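Local atomic coordinates of Zgc:56074 (Danio rerio, PDB entry 3E9D), a protein that probably hydrolyses fructose 2,6-bisphosphate to fructose 6-phosphate and phosphate, lowering a key activator of glycolysis and diverting sugar into the pentose phosphate pathway. Residues A158-D169 with R238-D248; S57-E67 with M81-E89. All coordinates share one frame; numbering follows the deposited sequence.

Contact 1: A158-D169 with R238-D248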
loop_
_atom_site.group_PDB
_atom_site.type_symbol
_atom_site.label_atom_id
_atom_site.label_comp_id
_atom_site.label_asym_id
_atom_site.label_seq_id
_atom_site.Cartn_x
_atom_site.Cartn_y
_atom_site.Cartn_z
ATOM N N ALA A 158 -14.431 18.977 -0.284
ATOM C CA ALA A 158 -14.259 17.531 -0.421
ATOM C C ALA A 158 -15.101 17.017 -1.592
ATOM O O ALA A 158 -16.005 16.177 -1.427
ATOM C CB ALA A 158 -14.613 16.812 0.881
ATOM N N ASP A 159 -14.796 17.559 -2.773
ATOM C CA ASP A 159 -15.426 17.152 -4.022
ATOM C C ASP A 159 -14.581 16.071 -4.689
ATOM O O ASP A 159 -13.453 15.800 -4.275
ATOM C CB ASP A 159 -15.642 18.355 -4.950
ATOM C CG ASP A 159 -14.389 19.213 -5.114
ATOM O OD1 ASP A 159 -13.264 18.658 -5.138
ATOM O OD2 ASP A 159 -14.534 20.456 -5.223
ATOM N N GLN A 160 -15.129 15.447 -5.719
ATOM C CA GLN A 160 -14.504 14.258 -6.250
ATOM C C GLN A 160 -13.331 14.538 -7.205
ATOM O O GLN A 160 -13.394 15.455 -8.000
ATOM C CB GLN A 160 -15.538 13.390 -6.936
ATOM C CG GLN A 160 -14.986 12.008 -7.156
ATOM C CD GLN A 160 -15.873 11.169 -7.988
ATOM O OE1 GLN A 160 -17.031 10.938 -7.636
ATOM N NE2 GLN A 160 -15.339 10.677 -9.100
ATOM N N PRO A 161 -12.249 13.746 -7.109
ATOM C CA PRO A 161 -11.174 13.840 -8.100
ATOM C C PRO A 161 -11.632 13.353 -9.479
ATOM O O PRO A 161 -12.685 12.714 -9.601
ATOM C CB PRO A 161 -10.100 12.908 -7.536
ATOM C CG PRO A 161 -10.855 11.938 -6.684
ATOM C CD PRO A 161 -11.917 12.784 -6.043
ATOM N N VAL A 162 -10.850 13.669 -10.504
ATOM C CA VAL A 162 -11.141 13.213 -11.854
ATOM C C VAL A 162 -10.612 11.798 -12.013
ATOM O O VAL A 162 -9.410 11.553 -11.907
ATOM C CB VAL A 162 -10.538 14.154 -12.922
ATOM C CG1 VAL A 162 -10.757 13.587 -14.324
ATOM C CG2 VAL A 162 -11.149 15.575 -12.803
ATOM N N ILE A 163 -11.526 10.873 -12.248
ATOM C CA ILE A 163 -11.205 9.458 -12.370
ATOM C C ILE A 163 -11.661 9.043 -13.754
ATOM O O ILE A 163 -12.860 8.888 -14.003
ATOM C CB ILE A 163 -11.908 8.612 -11.277
ATOM C CG1 ILE A 163 -11.437 9.050 -9.889
ATOM C CG2 ILE A 163 -11.627 7.117 -11.476
ATOM C CD1 ILE A 163 -12.351 8.686 -8.777
ATOM N N ALA A 164 -10.703 8.903 -14.659
ATOM C CA ALA A 164 -10.999 8.598 -16.048
ATOM C C ALA A 164 -10.556 7.183 -16.406
ATOM O O ALA A 164 -10.634 6.793 -17.566
ATOM C CB ALA A 164 -10.314 9.614 -16.963
ATOM N N GLY A 165 -10.097 6.422 -15.414
ATOM C CA GLY A 165 -9.569 5.075 -15.644
ATOM C C GLY A 165 -8.152 5.110 -16.189
ATOM O O GLY A 165 -7.760 4.224 -16.942
ATOM N N LEU A 166 -7.394 6.145 -15.822
ATOM C CA LEU A 166 -6.014 6.313 -16.276
ATOM C C LEU A 166 -5.052 6.309 -15.084
ATOM O O LEU A 166 -5.472 6.501 -13.947
ATOM C CB LEU A 166 -5.845 7.612 -17.069
ATOM C CG LEU A 166 -6.817 7.849 -18.231
ATOM C CD1 LEU A 166 -6.565 9.212 -18.867
ATOM C CD2 LEU A 166 -6.736 6.712 -19.256
ATOM N N ALA A 167 -3.769 6.095 -15.367
ATOM C CA ALA A 167 -2.750 5.961 -14.324
ATOM C C ALA A 167 -2.626 7.197 -13.424
ATOM O O ALA A 167 -2.257 7.065 -12.273
ATOM C CB ALA A 167 -1.396 5.577 -14.924
ATOM N N ASP A 168 -2.934 8.381 -13.953
ATOM C CA ASP A 168 -2.852 9.607 -13.157
ATOM C C ASP A 168 -4.159 10.022 -12.450
ATOM O O ASP A 168 -4.222 11.124 -11.899
ATOM C CB ASP A 168 -2.260 10.784 -13.974
ATOM C CG ASP A 168 -3.163 11.235 -15.131
ATOM O OD1 ASP A 168 -4.120 10.513 -15.515
ATOM O OD2 ASP A 168 -2.907 12.342 -15.665
ATOM N N ASP A 169 -5.176 9.153 -12.445
ATOM C CA ASP A 169 -6.448 9.476 -11.771
ATOM C C ASP A 169 -6.229 10.071 -10.373
ATOM O O ASP A 169 -5.509 9.504 -9.539
ATOM C CB ASP A 169 -7.373 8.256 -11.652
ATOM C CG ASP A 169 -8.017 7.844 -12.987
ATOM O OD1 ASP A 169 -7.975 8.607 -13.985
ATOM O OD2 ASP A 169 -8.555 6.723 -13.036
ATOM N N ARG A 238 -7.971 15.548 5.567
ATOM C CA ARG A 238 -8.755 14.925 4.504
ATOM C C ARG A 238 -7.986 13.744 3.922
ATOM O O ARG A 238 -6.787 13.841 3.687
ATOM C CB ARG A 238 -9.070 15.939 3.417
ATOM C CG ARG A 238 -9.922 15.382 2.269
ATOM C CD ARG A 238 -10.346 16.514 1.349
ATOM N NE ARG A 238 -11.041 17.545 2.117
ATOM C CZ ARG A 238 -11.271 18.785 1.693
ATOM N NH1 ARG A 238 -10.869 19.169 0.487
ATOM N NH2 ARG A 238 -11.919 19.636 2.480
ATOM N N ILE A 239 -8.686 12.625 3.748
ATOM C CA ILE A 239 -8.174 11.459 3.038
ATOM C C ILE A 239 -9.203 11.147 1.941
ATOM O O ILE A 239 -10.397 10.958 2.225
ATOM C CB ILE A 239 -7.972 10.256 3.995
ATOM C CG1 ILE A 239 -7.036 10.660 5.155
ATOM C CG2 ILE A 239 -7.445 9.029 3.227
ATOM C CD1 ILE A 239 -6.956 9.657 6.289
ATOM N N GLN A 240 -8.759 11.144 0.691
ATOM C CA GLN A 240 -9.648 10.869 -0.430
ATOM C C GLN A 240 -9.206 9.580 -1.104
ATOM O O GLN A 240 -8.095 9.501 -1.640
ATOM C CB GLN A 240 -9.645 12.028 -1.444
ATOM C CG GLN A 240 -10.373 11.720 -2.791
ATOM C CD GLN A 240 -11.898 11.840 -2.697
ATOM O OE1 GLN A 240 -12.413 12.848 -2.226
ATOM N NE2 GLN A 240 -12.620 10.809 -3.148
ATOM N N GLY A 241 -10.077 8.573 -1.082
ATOM C CA GLY A 241 -9.843 7.375 -1.868
ATOM C C GLY A 241 -10.039 7.689 -3.340
ATOM O O GLY A 241 -10.948 8.423 -3.700
ATOM N N VAL A 242 -9.169 7.171 -4.197
ATOM C CA VAL A 242 -9.327 7.382 -5.656
ATOM C C VAL A 242 -9.680 6.064 -6.349
ATOM O O VAL A 242 -10.706 5.971 -7.018
ATOM C CB VAL A 242 -8.076 8.054 -6.289
ATOM C CG1 VAL A 242 -8.268 8.344 -7.782
ATOM C CG2 VAL A 242 -7.700 9.357 -5.524
ATOM N N PHE A 243 -8.838 5.045 -6.181
ATOM C CA PHE A 243 -9.130 3.703 -6.685
ATOM C C PHE A 243 -8.444 2.674 -5.792
ATOM O O PHE A 243 -7.469 3.000 -5.083
ATOM C CB PHE A 243 -8.775 3.535 -8.183
ATOM C CG PHE A 243 -7.332 3.914 -8.549
ATOM C CD1 PHE A 243 -6.289 3.005 -8.360
ATOM C CD2 PHE A 243 -7.043 5.163 -9.111
ATOM C CE1 PHE A 243 -4.963 3.321 -8.726
ATOM C CE2 PHE A 243 -5.718 5.513 -9.484
ATOM C CZ PHE A 243 -4.678 4.590 -9.290
ATOM N N ILE A 244 -8.982 1.453 -5.790
ATOM C CA ILE A 244 -8.502 0.388 -4.905
ATOM C C ILE A 244 -8.310 -0.892 -5.708
ATOM O O ILE A 244 -9.201 -1.297 -6.471
ATOM C CB ILE A 244 -9.500 0.081 -3.738
ATOM C CG1 ILE A 244 -9.880 1.334 -2.935
ATOM C CG2 ILE A 244 -8.962 -1.041 -2.800
ATOM C CD1 ILE A 244 -8.790 1.863 -2.056
ATOM N N ASN A 245 -7.148 -1.517 -5.526
ATOM C CA ASN A 245 -6.807 -2.818 -6.138
ATOM C C ASN A 245 -6.982 -2.869 -7.657
ATOM O O ASN A 245 -7.437 -3.875 -8.214
ATOM C CB ASN A 245 -7.593 -3.944 -5.467
ATOM C CG ASN A 245 -7.261 -4.089 -3.994
ATOM O OD1 ASN A 245 -6.260 -3.548 -3.513
ATOM N ND2 ASN A 245 -8.089 -4.839 -3.273
ATOM N N ARG A 246 -6.626 -1.770 -8.321
ATOM C CA ARG A 246 -6.712 -1.684 -9.771
ATOM C C ARG A 246 -5.656 -2.599 -10.434
ATOM O O ARG A 246 -4.505 -2.629 -10.023
ATOM C CB ARG A 246 -6.535 -0.229 -10.218
ATOM C CG ARG A 246 -6.549 -0.049 -11.727
ATOM C CD ARG A 246 -6.401 1.404 -12.129
ATOM N NE ARG A 246 -7.576 2.217 -11.802
ATOM C CZ ARG A 246 -7.699 3.503 -12.127
ATOM N NH1 ARG A 246 -6.717 4.121 -12.802
ATOM N NH2 ARG A 246 -8.814 4.170 -11.809
ATOM N N LYS A 247 -6.062 -3.311 -11.477
ATOM C CA LYS A 247 -5.169 -4.251 -12.145
ATOM C C LYS A 247 -5.381 -4.211 -13.664
ATOM O O LYS A 247 -5.239 -5.227 -14.345
ATOM C CB LYS A 247 -5.356 -5.656 -11.560
ATOM C CG LYS A 247 -6.816 -6.139 -11.572
ATOM C CD LYS A 247 -6.955 -7.645 -11.316
ATOM C CE LYS A 247 -6.007 -8.464 -12.200
ATOM N NZ LYS A 247 -6.360 -9.930 -12.268
ATOM N N ASP A 248 -5.698 -3.023 -14.182
ATOM C CA ASP A 248 -5.874 -2.809 -15.621
ATOM C C ASP A 248 -4.612 -3.192 -16.388
ATOM O O ASP A 248 -4.692 -3.750 -17.496
ATOM C CB ASP A 248 -6.236 -1.350 -15.919
ATOM C CG ASP A 248 -7.584 -0.930 -15.315
ATOM O OD1 ASP A 248 -8.371 -1.817 -14.948
ATOM O OD2 ASP A 248 -7.861 0.295 -15.210
HETATM O O HOH W 1 -6.263 2.217 -16.237
#
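Arg246 meets Asp169 end-on, its two terminal nitrogens converging on a single carboxylate oxygen while the carboxylate and guanidinium planes stand at 90° to each other. NH2 of Arg246 lies 2.8 Å from OD2 of Asp169, on the anti lone pair of that oxygen; NH1 of Arg246 reaches the same OD2 from above the carboxylate plane, at 3.2 Å. Arg246 NH1 also donates to Leu166 O at 2.9 Å, and the bend of the arginine chain at chi3 (-70°) turns the group so that both acceptors lie in its plane. The guanidinium lies over one face of the Phe243 ring, face to face and offset toward the rim; the edge of the ring meets CB of Asp169. The other carboxylate oxygen, OD1 of Asp169, takes the backbone N-H groups of Ala164 and Leu166 from opposite faces. An alanine in place of Asp169 is likely to leave the Arg246 charge without its mate and the backbone N-H groups of Ala164 and Leu166 without their shared acceptor. Farther along, Ile163 CG1 packs 3.9 Å from Val242 CG1, and the Pro161 ring lies against the side-chain amide of Gln240, Pro161 CD to Gln240 CD 3.5 Å. The loop between helix 125-146 and strand 177-182 is thereby laid along strand 233-246, at one edge of the sheet, whose classic bulge at Val242 and Phe243 faces Arg222 of strand 220-230; Tyr45, at the end of helix 33-45, also bonds Arg246 NH1.

Contact 2: S57-E67 with M81-E89. With PO4 (phosphate ion), chain C.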
loop_
_atom_site.group_PDB
_atom_site.type_symbol
_atom_site.label_atom_id
_atom_site.label_comp_id
_atom_site.label_asym_id
_atom_site.label_seq_id
_atom_site.Cartn_x
_atom_site.Cartn_y
_atom_site.Cartn_z
ATOM N N SER A 57 8.826 -2.163 1.699
ATOM C CA SER A 57 9.194 -3.056 2.792
ATOM C C SER A 57 10.632 -3.590 2.595
ATOM O O SER A 57 11.209 -3.484 1.503
ATOM C CB SER A 57 8.181 -4.186 2.949
ATOM O OG SER A 57 8.563 -5.355 2.269
ATOM N N ASN A 58 11.190 -4.117 3.681
ATOM C CA ASN A 58 12.506 -4.738 3.714
ATOM C C ASN A 58 12.566 -6.105 2.999
ATOM O O ASN A 58 13.635 -6.699 2.922
ATOM C CB ASN A 58 12.896 -4.948 5.203
ATOM C CG ASN A 58 11.886 -5.825 5.938
ATOM O OD1 ASN A 58 10.711 -5.489 6.010
ATOM N ND2 ASN A 58 12.336 -6.966 6.465
ATOM N N LEU A 59 11.431 -6.620 2.514
ATOM C CA LEU A 59 11.363 -7.985 1.953
ATOM C C LEU A 59 11.680 -7.997 0.451
ATOM O O LEU A 59 11.246 -7.118 -0.274
ATOM C CB LEU A 59 9.992 -8.636 2.244
ATOM C CG LEU A 59 9.677 -8.796 3.750
ATOM C CD1 LEU A 59 8.207 -9.195 3.994
ATOM C CD2 LEU A 59 10.634 -9.793 4.380
ATOM N N GLN A 60 12.474 -8.982 0.026
ATOM C CA GLN A 60 13.025 -9.030 -1.331
ATOM C C GLN A 60 11.947 -8.897 -2.417
ATOM O O GLN A 60 12.125 -8.131 -3.369
ATOM C CB GLN A 60 13.841 -10.315 -1.542
ATOM C CG GLN A 60 14.349 -10.468 -2.968
ATOM C CD GLN A 60 15.200 -11.705 -3.206
ATOM O OE1 GLN A 60 15.049 -12.741 -2.540
ATOM N NE2 GLN A 60 16.096 -11.606 -4.180
ATOM N N ARG A 61 10.836 -9.627 -2.271
ATOM C CA ARG A 61 9.774 -9.608 -3.294
ATOM C C ARG A 61 9.249 -8.187 -3.549
ATOM O O ARG A 61 8.916 -7.842 -4.684
ATOM C CB ARG A 61 8.625 -10.584 -2.957
ATOM C CG ARG A 61 7.918 -10.362 -1.599
ATOM C CD ARG A 61 7.212 -11.658 -1.169
ATOM N NE ARG A 61 6.416 -11.533 0.057
ATOM C CZ ARG A 61 6.876 -11.788 1.285
ATOM N NH1 ARG A 61 8.137 -12.164 1.456
ATOM N NH2 ARG A 61 6.072 -11.679 2.340
ATOM N N ALA A 62 9.188 -7.383 -2.486
ATOM C CA ALA A 62 8.718 -5.993 -2.552
ATOM C C ALA A 62 9.802 -5.057 -3.106
ATOM O O ALA A 62 9.542 -4.216 -4.004
ATOM C CB ALA A 62 8.249 -5.524 -1.142
ATOM N N ILE A 63 11.025 -5.203 -2.580
ATOM C CA ILE A 63 12.168 -4.454 -3.112
ATOM C C ILE A 63 12.340 -4.628 -4.635
ATOM O O ILE A 63 12.524 -3.647 -5.354
ATOM C CB ILE A 63 13.488 -4.820 -2.390
ATOM C CG1 ILE A 63 13.378 -4.410 -0.905
ATOM C CG2 ILE A 63 14.703 -4.132 -3.093
ATOM C CD1 ILE A 63 14.378 -5.066 -0.002
ATOM N N GLN A 64 12.287 -5.870 -5.110
ATOM C CA GLN A 64 12.397 -6.143 -6.558
ATOM C C GLN A 64 11.296 -5.474 -7.383
ATOM O O GLN A 64 11.549 -4.968 -8.471
ATOM C CB GLN A 64 12.349 -7.636 -6.812
ATOM C CG GLN A 64 13.556 -8.390 -6.345
ATOM C CD GLN A 64 13.395 -9.860 -6.626
ATOM O OE1 GLN A 64 12.615 -10.550 -5.971
ATOM N NE2 GLN A 64 14.116 -10.349 -7.634
ATOM N N THR A 65 10.074 -5.490 -6.855
ATOM C CA THR A 65 8.937 -4.874 -7.515
ATOM C C THR A 65 9.139 -3.369 -7.597
ATOM O O THR A 65 8.976 -2.764 -8.670
ATOM C CB THR A 65 7.619 -5.217 -6.782
ATOM O OG1 THR A 65 7.450 -6.637 -6.795
ATOM C CG2 THR A 65 6.390 -4.538 -7.461
ATOM N N ALA A 66 9.549 -2.771 -6.476
ATOM C CA ALA A 66 9.829 -1.337 -6.455
ATOM C C ALA A 66 10.950 -0.976 -7.436
ATOM O O ALA A 66 10.866 0.047 -8.137
ATOM C CB ALA A 66 10.170 -0.876 -5.050
ATOM N N GLU A 67 11.993 -1.811 -7.491
ATOM C CA GLU A 67 13.130 -1.533 -8.366
ATOM C C GLU A 67 12.693 -1.557 -9.841
ATOM O O GLU A 67 13.130 -0.742 -10.648
ATOM C CB GLU A 67 14.261 -2.535 -8.153
ATOM C CG GLU A 67 15.012 -2.354 -6.846
ATOM C CD GLU A 67 16.004 -3.483 -6.588
ATOM O OE1 GLU A 67 15.744 -4.634 -7.026
ATOM O OE2 GLU A 67 17.034 -3.223 -5.927
ATOM N N MET A 81 14.961 5.071 -3.050
ATOM C CA MET A 81 14.082 4.068 -2.491
ATOM C C MET A 81 14.397 3.946 -0.993
ATOM O O MET A 81 15.514 3.628 -0.636
ATOM C CB MET A 81 14.331 2.758 -3.228
ATOM C CG MET A 81 13.379 1.655 -2.930
ATOM S SD MET A 81 13.740 0.144 -3.875
ATOM C CE MET A 81 13.620 0.774 -5.528
ATOM N N ILE A 82 13.421 4.216 -0.127
ATOM C CA ILE A 82 13.590 4.075 1.329
ATOM C C ILE A 82 12.995 2.742 1.786
ATOM O O ILE A 82 11.801 2.492 1.603
ATOM C CB ILE A 82 12.878 5.238 2.118
ATOM C CG1 ILE A 82 13.334 6.623 1.643
ATOM C CG2 ILE A 82 13.030 5.085 3.638
ATOM C CD1 ILE A 82 14.768 6.917 1.886
ATOM N N LEU A 83 13.829 1.889 2.373
ATOM C CA LEU A 83 13.348 0.631 2.934
ATOM C C LEU A 83 12.765 0.901 4.312
ATOM O O LEU A 83 13.422 1.519 5.151
ATOM C CB LEU A 83 14.490 -0.380 3.019
ATOM C CG LEU A 83 14.870 -1.187 1.755
ATOM C CD1 LEU A 83 14.730 -0.425 0.455
ATOM C CD2 LEU A 83 16.277 -1.764 1.893
ATOM N N ASP A 84 11.527 0.486 4.545
ATOM C CA ASP A 84 10.928 0.651 5.858
ATOM C C ASP A 84 10.325 -0.665 6.330
ATOM O O ASP A 84 9.319 -1.109 5.787
ATOM C CB ASP A 84 9.882 1.781 5.883
ATOM C CG ASP A 84 9.472 2.179 7.326
ATOM O OD1 ASP A 84 9.661 1.357 8.272
ATOM O OD2 ASP A 84 8.950 3.313 7.513
ATOM N N PRO A 85 10.934 -1.287 7.362
ATOM C CA PRO A 85 10.438 -2.548 7.893
ATOM C C PRO A 85 8.993 -2.467 8.400
ATOM O O PRO A 85 8.343 -3.502 8.514
ATOM C CB PRO A 85 11.387 -2.837 9.055
ATOM C CG PRO A 85 12.641 -2.079 8.717
ATOM C CD PRO A 85 12.131 -0.819 8.096
ATOM N N LEU A 86 8.478 -1.264 8.676
ATOM C CA LEU A 86 7.080 -1.153 9.099
ATOM C C LEU A 86 6.102 -1.597 8.001
ATOM O O LEU A 86 4.952 -1.937 8.290
ATOM C CB LEU A 86 6.747 0.276 9.585
ATOM C CG LEU A 86 7.333 0.764 10.921
ATOM C CD1 LEU A 86 7.166 2.312 11.062
ATOM C CD2 LEU A 86 6.657 0.037 12.098
ATOM N N LEU A 87 6.565 -1.612 6.747
ATOM C CA LEU A 87 5.734 -2.088 5.627
ATOM C C LEU A 87 5.748 -3.607 5.359
ATOM O O LEU A 87 5.154 -4.051 4.361
ATOM C CB LEU A 87 6.129 -1.368 4.326
ATOM C CG LEU A 87 6.036 0.158 4.328
ATOM C CD1 LEU A 87 6.515 0.721 2.978
ATOM C CD2 LEU A 87 4.580 0.602 4.620
ATOM N N ARG A 88 6.443 -4.386 6.192
ATOM C CA ARG A 88 6.515 -5.843 6.010
ATOM C C ARG A 88 5.151 -6.486 6.160
ATOM O O ARG A 88 4.254 -5.949 6.832
ATOM C CB ARG A 88 7.520 -6.509 6.972
ATOM C CG ARG A 88 7.127 -6.470 8.472
ATOM C CD ARG A 88 8.363 -6.814 9.367
ATOM N NE ARG A 88 8.017 -6.826 10.791
ATOM C CZ ARG A 88 7.994 -5.755 11.587
ATOM N NH1 ARG A 88 8.282 -4.538 11.119
ATOM N NH2 ARG A 88 7.674 -5.899 12.867
ATOM N N GLU A 89 5.017 -7.652 5.546
ATOM C CA GLU A 89 3.788 -8.408 5.587
ATOM C C GLU A 89 3.429 -8.810 7.030
ATOM O O GLU A 89 4.308 -8.955 7.877
ATOM C CB GLU A 89 3.946 -9.668 4.720
ATOM C CG GLU A 89 2.687 -10.572 4.638
ATOM C CD GLU A 89 1.435 -9.823 4.158
ATOM O OE1 GLU A 89 1.080 -8.789 4.770
ATOM O OE2 GLU A 89 0.793 -10.266 3.165
HETATM P P PO4 C . 2.322 -11.326 0.356
HETATM O O1 PO4 C . 3.705 -10.994 0.856
HETATM O O2 PO4 C . 1.622 -10.135 -0.256
HETATM O O3 PO4 C . 2.390 -12.394 -0.711
HETATM O O4 PO4 C . 1.487 -11.885 1.489
#
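Met81 lays its thioether end against the helix at Ala66 and Glu67, with CE 3.9 Å from Ala66 CB and 3.7 Å from Glu67 CG. Its CG stands opposite the backbone N (chi1 -171°), and the bend at chi3 turns the methyl group onto the helix; the Glu67 side chain runs across it at about a right angle. Next along the strand, Leu83 CD2 touches Ile63 CD1 at 4.3 Å. Ahead of the helix, backbone atoms do much of the touching. Ser57 CB sits 3.3 Å from Leu87 O, and Ser57 CA points its hydrogen almost straight at Asp84 O. OD1 of Asn58 lies 3.5 Å from Arg88 CB, buried with no polar partner in the model. Ser57 OG accepts from Leu59 N in an ST turn and also bonds His183. At the far end the extended Arg61 presents the edge of its guanidinium to a phosphate ion, Arg61 NE and NH2 each donating to its O1 at 2.9 Å, while the Glu89 carboxylate comes to the same ion by its OE2. Gly24 O holds Arg61 NH2 as well, and backbone N-H groups of Ala185 and Phe186 fix Glu89. In the beta-alpha-beta unit 53-56, 60-71, 81-83, the first turn of the helix brings Arg61 next to His11, which forms the phosphohistidine intermediate, and the loop after strand 81-83 brings the probable proton donor/acceptor Glu89 to the same phosphate pocket of the histidine phosphatase fold.

How the contacts relate
Both contacts reach the same mixed sheet, but at its two outermost strands: contact 2 at 81-83 and contact 1 at 233-246, with centres 24 Å apart on opposite sides of the middle of the chain. Each is partly buried, contact 2 having more buried residues among those that touch. Contact 1 ties an irregular loop to an edge strand, with an arginine-aspartate salt bridge across it. Contact 2 has no hydrogen bond between its segments; it relies on apolar helix-strand packing and close backbone contacts, while Arg61 and Glu89 turn to a phosphate ion. Contact 2 reaches the catalytic pocket, whereas contact 1 lies away from the annotated sites.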